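Local coordinates for 3,4-dihydroxy-2-butanone 4-phosphate synthase (Candida albicans, PDB 1TKS), which catalyses the conversion of D-ribulose 5-phosphate to formate and 3,4-dihydroxy-2-butanone 4-phosphate, a step of riboflavin biosynthesis, at residues 21-27 with 190-196; 60-66 with 110-116. All coordinates share one frame; numbering follows the deposited sequence.

Contact 1. Residues 21-27 with 190-196; sequences LIVMDDE and IKIININ
I22 and M24 bind K191 and I193 as strands 21-24 and 191-194 run parallel, their axes 4.6 Å apart at 27°, and bonds from I22 N to K191 O, I193 N to I22 O, M24 N to I193 O and I195 N to M24 O fix the register. On one face, I22 and I192 lie side by side, with I22 CD1 3.8 Å from I192 CG1, while I190 CG2 meets I22 CG1 at 3.7 Å from a crosswise side chain; helix 178-188 packs on this face. On the other, V23 CG2 lies 3.9 Å from I193 CG1. The I193 torsion that sets CG1 between backbone N and carbonyl carbon (chi1 58°) carries CD1 toward L21 CD1, where A11 of helix 8-16 touches both residues and L152 of helix 145-155 touches I193. Strand 191-194 lies at one edge of the mixed sheet, its pairing with 21-24 being the sheet's parallel one. Beyond M24 the bonding passes into helix 195-203: N196 N reaches D25 O at 3.1 Å, and N194, the N-cap, accepts from Q197 N through OD1. N194 ND2 and E27 OE2 share a water. D25 OD1 is hydrogen-bonded to NE2 of H145, which probably binds magnesium.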
ATOM      1  N   LEU B  21      -9.758  10.139  12.689  1.00 10.08           N
ATOM      2  CA  LEU B  21     -10.533  11.288  12.266  1.00  8.93           C
ATOM      3  C   LEU B  21     -10.600  11.154  10.753  1.00  7.76           C
ATOM      4  O   LEU B  21      -9.627  10.745  10.120  1.00  8.06           O
ATOM      5  CB  LEU B  21      -9.853  12.610  12.633  1.00 11.26           C
ATOM      6  CG  LEU B  21      -9.943  13.058  14.090  1.00  9.24           C
ATOM      7  CD1 LEU B  21      -9.177  14.365  14.268  1.00 11.12           C
ATOM      8  CD2 LEU B  21     -11.401  13.246  14.488  1.00 11.51           C
ATOM      9  N   ILE B  22     -11.763  11.442  10.182  1.00  7.13           N
ATOM     10  CA  ILE B  22     -11.921  11.412   8.739  1.00  8.48           C
ATOM     11  C   ILE B  22     -11.624  12.855   8.369  1.00  9.47           C
ATOM     12  O   ILE B  22     -12.222  13.778   8.922  1.00  9.84           O
ATOM     13  CB  ILE B  22     -13.355  11.041   8.327  1.00  8.80           C
ATOM     14  CG1 ILE B  22     -13.645   9.599   8.740  1.00 10.46           C
ATOM     15  CG2 ILE B  22     -13.526  11.206   6.816  1.00  9.65           C
ATOM     16  CD1 ILE B  22     -15.111   9.203   8.655  1.00 12.42           C
ATOM     17  N   VAL B  23     -10.685  13.047   7.452  1.00 10.05           N
ATOM     18  CA  VAL B  23     -10.283  14.386   7.055  1.00  9.45           C
ATOM     19  C   VAL B  23     -10.515  14.685   5.575  1.00  8.07           C
ATOM     20  O   VAL B  23     -10.049  13.946   4.711  1.00  9.11           O
ATOM     21  CB  VAL B  23      -8.786  14.598   7.395  1.00  9.79           C
ATOM     22  CG1 VAL B  23      -8.340  15.982   6.992  1.00 10.16           C
ATOM     23  CG2 VAL B  23      -8.562  14.385   8.893  1.00 11.85           C
ATOM     24  N   MET B  24     -11.244  15.767   5.297  1.00  7.95           N
ATOM     25  CA  MET B  24     -11.533  16.211   3.929  1.00  8.46           C
ATOM     26  C   MET B  24     -10.766  17.522   3.749  1.00  9.52           C
ATOM     27  O   MET B  24     -10.333  18.125   4.733  1.00  8.54           O
ATOM     28  CB  MET B  24     -13.020  16.528   3.739  1.00  8.03           C
ATOM     29  CG  MET B  24     -13.988  15.691   4.507  1.00  9.24           C
ATOM     30  SD  MET B  24     -13.874  13.930   4.077  1.00  8.96           S
ATOM     31  CE  MET B  24     -14.776  13.879   2.592  1.00 12.70           C
ATOM     32  N   ASP B  25     -10.584  17.957   2.506  1.00  9.68           N
ATOM     33  CA  ASP B  25      -9.894  19.221   2.242  1.00 10.76           C
ATOM     34  C   ASP B  25     -10.721  20.394   2.753  1.00 10.03           C
ATOM     35  O   ASP B  25     -10.204  21.290   3.418  1.00 10.32           O
ATOM     36  CB  ASP B  25      -9.657  19.413   0.745  1.00 11.13           C
ATOM     37  CG  ASP B  25      -8.516  18.578   0.225  1.00 13.12           C
ATOM     38  OD1 ASP B  25      -7.561  18.339   0.989  1.00 14.43           O
ATOM     39  OD2 ASP B  25      -8.565  18.176  -0.956  1.00 16.10           O
ATOM     40  N   ASP B  26     -12.003  20.400   2.406  1.00  8.78           N
ATOM     41  CA  ASP B  26     -12.911  21.447   2.852  1.00  8.33           C
ATOM     42  C   ASP B  26     -14.329  20.892   2.903  1.00  8.70           C
ATOM     43  O   ASP B  26     -14.509  19.687   3.062  1.00 10.57           O
ATOM     44  CB  ASP B  26     -12.809  22.700   1.960  1.00  9.88           C
ATOM     45  CG  ASP B  26     -13.026  22.419   0.479  1.00  9.94           C
ATOM     46  OD1 ASP B  26     -12.527  23.231  -0.327  1.00 10.25           O
ATOM     47  OD2 ASP B  26     -13.686  21.427   0.118  1.00  8.78           O
ATOM     48  N   GLU B  27     -15.332  21.751   2.782  1.00  9.22           N
ATOM     49  CA  GLU B  27     -16.708  21.280   2.864  1.00  9.12           C
ATOM     50  C   GLU B  27     -17.308  20.701   1.584  1.00  8.71           C
ATOM     51  O   GLU B  27     -18.411  20.163   1.617  1.00  9.56           O
ATOM     52  CB  GLU B  27     -17.619  22.408   3.365  1.00 11.46           C
ATOM     53  CG  GLU B  27     -17.181  23.045   4.676  1.00 13.74           C
ATOM     54  CD  GLU B  27     -18.267  23.906   5.293  1.00 17.94           C
ATOM     55  OE1 GLU B  27     -19.182  24.332   4.557  1.00 19.11           O
ATOM     56  OE2 GLU B  27     -18.206  24.170   6.513  1.00 19.52           O
ATOM     57  N   ILE B 190     -16.783   7.647  13.988  1.00 10.60           N
ATOM     58  CA  ILE B 190     -15.582   8.429  13.728  1.00  9.82           C
ATOM     59  C   ILE B 190     -15.967   9.849  13.332  1.00 10.08           C
ATOM     60  O   ILE B 190     -16.807  10.056  12.454  1.00 10.96           O
ATOM     61  CB  ILE B 190     -14.740   7.794  12.602  1.00 10.12           C
ATOM     62  CG1 ILE B 190     -14.302   6.389  13.025  1.00  9.44           C
ATOM     63  CG2 ILE B 190     -13.518   8.663  12.297  1.00 10.09           C
ATOM     64  CD1 ILE B 190     -13.565   5.612  11.936  1.00 11.27           C
ATOM     65  N   LYS B 191     -15.353  10.819  14.002  1.00  9.65           N
ATOM     66  CA  LYS B 191     -15.608  12.233  13.753  1.00  9.32           C
ATOM     67  C   LYS B 191     -14.971  12.682  12.444  1.00  8.68           C
ATOM     68  O   LYS B 191     -13.938  12.155  12.030  1.00 10.11           O
ATOM     69  CB  LYS B 191     -15.063  13.069  14.914  1.00 10.57           C
ATOM     70  CG  LYS B 191     -15.880  12.949  16.202  1.00 10.53           C
ATOM     71  CD  LYS B 191     -15.077  13.436  17.400  1.00 12.03           C
ATOM     72  CE  LYS B 191     -15.967  13.717  18.602  1.00 12.86           C
ATOM     73  NZ  LYS B 191     -16.839  12.560  18.952  1.00 13.52           N
ATOM     74  N   ILE B 192     -15.586  13.673  11.808  1.00  9.51           N
ATOM     75  CA  ILE B 192     -15.110  14.186  10.526  1.00  9.11           C
ATOM     76  C   ILE B 192     -14.772  15.669  10.613  1.00  9.99           C
ATOM     77  O   ILE B 192     -15.507  16.442  11.223  1.00 10.56           O
ATOM     78  CB  ILE B 192     -16.194  14.008   9.436  1.00 10.41           C
ATOM     79  CG1 ILE B 192     -16.669  12.554   9.411  1.00 11.00           C
ATOM     80  CG2 ILE B 192     -15.648  14.433   8.073  1.00 11.63           C
ATOM     81  CD1 ILE B 192     -17.871  12.330   8.526  1.00 13.45           C
ATOM     82  N   ILE B 193     -13.653  16.059  10.012  1.00  9.16           N
ATOM     83  CA  ILE B 193     -13.236  17.461   9.994  1.00  8.62           C
ATOM     84  C   ILE B 193     -12.690  17.772   8.605  1.00  8.69           C
ATOM     85  O   ILE B 193     -12.556  16.875   7.772  1.00  8.61           O
ATOM     86  CB  ILE B 193     -12.094  17.757  11.012  1.00  8.16           C
ATOM     87  CG1 ILE B 193     -10.882  16.864  10.722  1.00  8.73           C
ATOM     88  CG2 ILE B 193     -12.579  17.537  12.438  1.00  7.51           C
ATOM     89  CD1 ILE B 193      -9.603  17.328  11.397  1.00 11.68           C
ATOM     90  N   ASN B 194     -12.396  19.038   8.340  1.00  8.19           N
ATOM     91  CA  ASN B 194     -11.798  19.393   7.064  1.00  8.70           C
ATOM     92  C   ASN B 194     -10.643  20.355   7.320  1.00  9.66           C
ATOM     93  O   ASN B 194     -10.603  21.033   8.351  1.00  8.75           O
ATOM     94  CB  ASN B 194     -12.846  19.946   6.071  1.00 10.19           C
ATOM     95  CG  ASN B 194     -13.460  21.264   6.501  1.00  9.85           C
ATOM     96  OD1 ASN B 194     -12.840  22.319   6.385  1.00 10.89           O
ATOM     97  ND2 ASN B 194     -14.697  21.209   6.989  1.00  9.38           N
ATOM     98  N   ILE B 195      -9.683  20.379   6.401  1.00  9.70           N
ATOM     99  CA  ILE B 195      -8.496  21.215   6.551  1.00 11.09           C
ATOM    100  C   ILE B 195      -8.784  22.701   6.616  1.00 12.25           C
ATOM    101  O   ILE B 195      -8.146  23.422   7.376  1.00 11.38           O
ATOM    102  CB  ILE B 195      -7.485  20.933   5.427  1.00 10.77           C
ATOM    103  CG1 ILE B 195      -7.010  19.481   5.535  1.00 11.60           C
ATOM    104  CG2 ILE B 195      -6.308  21.900   5.519  1.00 11.58           C
ATOM    105  CD1 ILE B 195      -6.107  19.030   4.403  1.00 10.97           C
ATOM    106  N   ASN B 196      -9.734  23.165   5.812  1.00 13.20           N
ATOM    107  CA  ASN B 196     -10.092  24.574   5.825  1.00 13.91           C
ATOM    108  C   ASN B 196     -10.527  24.938   7.236  1.00 14.18           C
ATOM    109  O   ASN B 196     -10.153  25.977   7.782  1.00 12.65           O
ATOM    110  CB  ASN B 196     -11.238  24.835   4.852  1.00 18.56           C
ATOM    111  CG  ASN B 196     -10.795  25.602   3.633  1.00 23.68           C
ATOM    112  OD1 ASN B 196     -10.019  25.106   2.817  1.00 27.06           O
ATOM    113  ND2 ASN B 196     -11.280  26.830   3.506  1.00 27.75           N
TER
HETATM  114  O   HOH W   1      -8.142  23.311   2.529  1.00 28.25           O
HETATM  115  O   HOH W   2     -16.287  23.546   8.042  1.00 18.23           O

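Contact 2. Residues 60-66 with 110-116; sequences VPLSEER and TRSLANP
R66 NH2 reaches the C-terminal end of helix 103-114 and meets two successive backbone carbonyls. Its bond to A114 O is 2.9 Å long with an N-H...O angle of 154°, but NH2 stands above the carbonyl plane, 61° out of it, and so does not use a lone pair. The 2.8 Å approach of NH2 to L113 O is more bent and weak. Both oxygens lie at the guanidinium edge, whereas P116 CA sits over one face, 4.3 Å from NH1. The positive group thus lies where the helix dipole would be expected to favour it.

Away from this polar end, toward the start of both segments, the contact is apolar. L113 CD1 approaches V60 CG1 at 3.8 Å, their side chains crossing obliquely; L62 crosses L113 at about a right angle, with CD2 4.1 Å from L113 CB. V60 CG2 also rests against the T110 side chain, 3.5 Å from OG1, a hydroxyl engaged by R106 O one turn earlier.

Several features position these groups. The R66 chain leaves with CG anti to the backbone N, then bends at chi2 and chi3, which brings the guanidinium round to the helix end; NH1 has a further, weak bond to Q159 OE1. R66 N donates to OG of S63, the N-cap residue of helix 64-69. I129 of strand 129-134 touches V60, T110 and L113, filling in beside the interface.

Strand 60-63 and helix segment 110-114 run nearly parallel, at 7° with 9.6 Å between axes: helix-on-strand packing in which the two run the same way, unlike the antiparallel helix of a beta-alpha-beta crossover, with an arginine donating to carbonyls at the helix C-terminus.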
ATOM      1  N   VAL B  60       3.071   7.563   6.698  1.00  8.43           N
ATOM      2  CA  VAL B  60       3.312   8.110   8.018  1.00  8.13           C
ATOM      3  C   VAL B  60       3.920   9.507   7.946  1.00  8.14           C
ATOM      4  O   VAL B  60       5.132   9.668   7.806  1.00  6.29           O
ATOM      5  CB  VAL B  60       4.235   7.180   8.844  1.00  7.81           C
ATOM      6  CG1 VAL B  60       4.557   7.818  10.188  1.00  7.58           C
ATOM      7  CG2 VAL B  60       3.552   5.830   9.057  1.00  7.57           C
ATOM      8  N   PRO B  61       3.067  10.542   8.006  1.00  8.40           N
ATOM      9  CA  PRO B  61       3.543  11.927   7.956  1.00  8.83           C
ATOM     10  C   PRO B  61       4.443  12.219   9.155  1.00  8.86           C
ATOM     11  O   PRO B  61       4.099  11.891  10.292  1.00  9.95           O
ATOM     12  CB  PRO B  61       2.250  12.730   8.006  1.00  9.03           C
ATOM     13  CG  PRO B  61       1.312  11.871   7.241  1.00  9.61           C
ATOM     14  CD  PRO B  61       1.607  10.487   7.795  1.00  9.13           C
ATOM     15  N   LEU B  62       5.596  12.825   8.884  1.00  9.06           N
ATOM     16  CA  LEU B  62       6.563  13.199   9.911  1.00 10.99           C
ATOM     17  C   LEU B  62       7.064  14.585   9.543  1.00 10.69           C
ATOM     18  O   LEU B  62       6.976  14.988   8.385  1.00 10.68           O
ATOM     19  CB  LEU B  62       7.756  12.239   9.909  1.00 11.59           C
ATOM     20  CG  LEU B  62       7.483  10.757  10.148  1.00 14.81           C
ATOM     21  CD1 LEU B  62       8.741   9.957   9.847  1.00 15.35           C
ATOM     22  CD2 LEU B  62       7.030  10.548  11.582  1.00 14.83           C
ATOM     23  N   SER B  63       7.582  15.330  10.511  1.00 10.88           N
ATOM     24  CA  SER B  63       8.105  16.643  10.179  1.00 10.40           C
ATOM     25  C   SER B  63       9.431  16.417   9.460  1.00 11.10           C
ATOM     26  O   SER B  63      10.071  15.377   9.635  1.00 11.04           O
ATOM     27  CB  SER B  63       8.338  17.471  11.444  1.00 10.36           C
ATOM     28  OG  SER B  63       9.315  16.854  12.269  1.00 11.94           O
ATOM     29  N   GLU B  64       9.839  17.377   8.636  1.00 10.95           N
ATOM     30  CA  GLU B  64      11.111  17.259   7.930  1.00 11.46           C
ATOM     31  C   GLU B  64      12.244  17.087   8.940  1.00 12.49           C
ATOM     32  O   GLU B  64      13.175  16.313   8.715  1.00 12.30           O
ATOM     33  CB  GLU B  64      11.361  18.503   7.069  1.00 11.89           C
ATOM     34  CG  GLU B  64      10.676  18.447   5.706  1.00 13.39           C
ATOM     35  CD  GLU B  64      10.818  19.735   4.908  1.00 15.06           C
ATOM     36  OE1 GLU B  64      11.809  20.465   5.111  1.00 15.03           O
ATOM     37  OE2 GLU B  64       9.943  20.008   4.059  1.00 15.97           O
ATOM     38  N   GLU B  65      12.153  17.803  10.057  1.00 12.96           N
ATOM     39  CA  GLU B  65      13.185  17.727  11.078  1.00 12.95           C
ATOM     40  C   GLU B  65      13.301  16.314  11.643  1.00 13.40           C
ATOM     41  O   GLU B  65      14.408  15.818  11.860  1.00 13.39           O
ATOM     42  CB  GLU B  65      12.910  18.731  12.204  1.00 14.38           C
ATOM     43  CG  GLU B  65      14.189  19.324  12.779  1.00 15.04           C
ATOM     44  CD  GLU B  65      13.956  20.317  13.900  1.00 14.82           C
ATOM     45  OE1 GLU B  65      13.002  21.121  13.814  1.00 14.04           O
ATOM     46  OE2 GLU B  65      14.749  20.302  14.866  1.00 16.94           O
ATOM     47  N   ARG B  66      12.162  15.664  11.873  1.00 12.09           N
ATOM     48  CA  ARG B  66      12.158  14.307  12.403  1.00 13.16           C
ATOM     49  C   ARG B  66      12.682  13.313  11.370  1.00 13.17           C
ATOM     50  O   ARG B  66      13.488  12.447  11.696  1.00 13.36           O
ATOM     51  CB  ARG B  66      10.745  13.903  12.839  1.00 16.77           C
ATOM     52  CG  ARG B  66      10.642  12.461  13.327  1.00 18.88           C
ATOM     53  CD  ARG B  66      11.569  12.205  14.509  1.00 20.27           C
ATOM     54  NE  ARG B  66      11.067  12.779  15.755  1.00 23.25           N
ATOM     55  CZ  ARG B  66      10.071  12.263  16.470  1.00 24.13           C
ATOM     56  NH1 ARG B  66       9.679  12.852  17.593  1.00 24.99           N
ATOM     57  NH2 ARG B  66       9.469  11.151  16.069  1.00 26.24           N
ATOM     58  N   THR B 110       5.136   2.278  12.580  1.00  8.59           N
ATOM     59  CA  THR B 110       4.535   3.600  12.679  1.00  7.80           C
ATOM     60  C   THR B 110       4.752   4.217  14.064  1.00  8.96           C
ATOM     61  O   THR B 110       5.130   5.386  14.173  1.00  8.92           O
ATOM     62  CB  THR B 110       3.029   3.538  12.353  1.00  7.25           C
ATOM     63  OG1 THR B 110       2.865   3.067  11.009  1.00  7.05           O
ATOM     64  CG2 THR B 110       2.395   4.912  12.477  1.00  7.44           C
ATOM     65  N   ARG B 111       4.528   3.438  15.118  1.00  9.77           N
ATOM     66  CA  ARG B 111       4.716   3.948  16.473  1.00 10.11           C
ATOM     67  C   ARG B 111       6.193   4.280  16.690  1.00 10.15           C
ATOM     68  O   ARG B 111       6.530   5.263  17.356  1.00 10.92           O
ATOM     69  CB  ARG B 111       4.258   2.916  17.513  1.00  8.66           C
ATOM     70  CG  ARG B 111       2.762   2.582  17.480  1.00  9.61           C
ATOM     71  CD  ARG B 111       2.325   1.848  18.749  1.00  8.75           C
ATOM     72  NE  ARG B 111       3.086   0.618  18.970  1.00  8.83           N
ATOM     73  CZ  ARG B 111       2.824  -0.549  18.386  1.00  8.26           C
ATOM     74  NH1 ARG B 111       1.807  -0.664  17.538  1.00  8.58           N
ATOM     75  NH2 ARG B 111       3.591  -1.602  18.640  1.00  8.96           N
ATOM     76  N   SER B 112       7.066   3.460  16.115  1.00  8.70           N
ATOM     77  CA  SER B 112       8.503   3.661  16.250  1.00  9.62           C
ATOM     78  C   SER B 112       8.965   4.944  15.567  1.00  9.67           C
ATOM     79  O   SER B 112       9.890   5.607  16.041  1.00  9.96           O
ATOM     80  CB  SER B 112       9.251   2.452  15.687  1.00  9.53           C
ATOM     81  OG  SER B 112       8.921   1.280  16.417  1.00 10.68           O
ATOM     82  N   LEU B 113       8.333   5.306  14.458  1.00 10.16           N
ATOM     83  CA  LEU B 113       8.731   6.538  13.789  1.00  9.59           C
ATOM     84  C   LEU B 113       8.365   7.732  14.661  1.00  9.53           C
ATOM     85  O   LEU B 113       9.012   8.775  14.603  1.00  9.66           O
ATOM     86  CB  LEU B 113       8.063   6.646  12.414  1.00  8.46           C
ATOM     87  CG  LEU B 113       8.594   5.649  11.375  1.00  8.81           C
ATOM     88  CD1 LEU B 113       7.611   5.516  10.225  1.00  9.82           C
ATOM     89  CD2 LEU B 113       9.960   6.106  10.875  1.00  9.11           C
ATOM     90  N   ALA B 114       7.332   7.580  15.485  1.00  9.94           N
ATOM     91  CA  ALA B 114       6.923   8.677  16.355  1.00  8.61           C
ATOM     92  C   ALA B 114       7.744   8.728  17.648  1.00 10.37           C
ATOM     93  O   ALA B 114       7.953   9.801  18.209  1.00 11.45           O
ATOM     94  CB  ALA B 114       5.438   8.560  16.685  1.00  9.65           C
ATOM     95  N   ASN B 115       8.216   7.570  18.106  1.00 10.96           N
ATOM     96  CA  ASN B 115       8.991   7.479  19.348  1.00 13.19           C
ATOM     97  C   ASN B 115      10.276   8.306  19.327  1.00 13.20           C
ATOM     98  O   ASN B 115      11.164   8.068  18.514  1.00 13.71           O
ATOM     99  CB  ASN B 115       9.335   6.017  19.646  1.00 13.74           C
ATOM    100  CG  ASN B 115       9.734   5.794  21.093  1.00 14.46           C
ATOM    101  OD1 ASN B 115      10.517   6.557  21.659  1.00 16.07           O
ATOM    102  ND2 ASN B 115       9.201   4.738  21.697  1.00 17.77           N
ATOM    103  N   PRO B 116      10.394   9.285  20.242  1.00 15.01           N
ATOM    104  CA  PRO B 116      11.570  10.158  20.336  1.00 16.99           C
ATOM    105  C   PRO B 116      12.880   9.419  20.583  1.00 17.42           C
ATOM    106  O   PRO B 116      13.953   9.928  20.269  1.00 17.63           O
ATOM    107  CB  PRO B 116      11.229  11.086  21.503  1.00 17.08           C
ATOM    108  CG  PRO B 116       9.748  11.103  21.518  1.00 18.88           C
ATOM    109  CD  PRO B 116       9.385   9.665  21.243  1.00 16.05           C
TER

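In the fold
Contacts 1 and 2 lie on opposite sides of the chain's centre, their centres 22 Å apart and nearest atoms about 10 Å apart. They share no strand or helix: contact 1 joins two strands of the four-stranded sheet, contact 2 sets helix 103-114 against a strand of the two-stranded parallel sheet. Accordingly, backbone bonds dominate the first, which buries 692 Å², while side-chain packing and one arginine carry the second, at 316 Å². Contact 1 is partly buried, with its polar, more open end near H145 and R143, probable metal- and substrate-binding residues; contact 2 is buried. Helix 145-155 relates them, touching I193 and I195 in contact 1 and P61, outside the interface of contact 2.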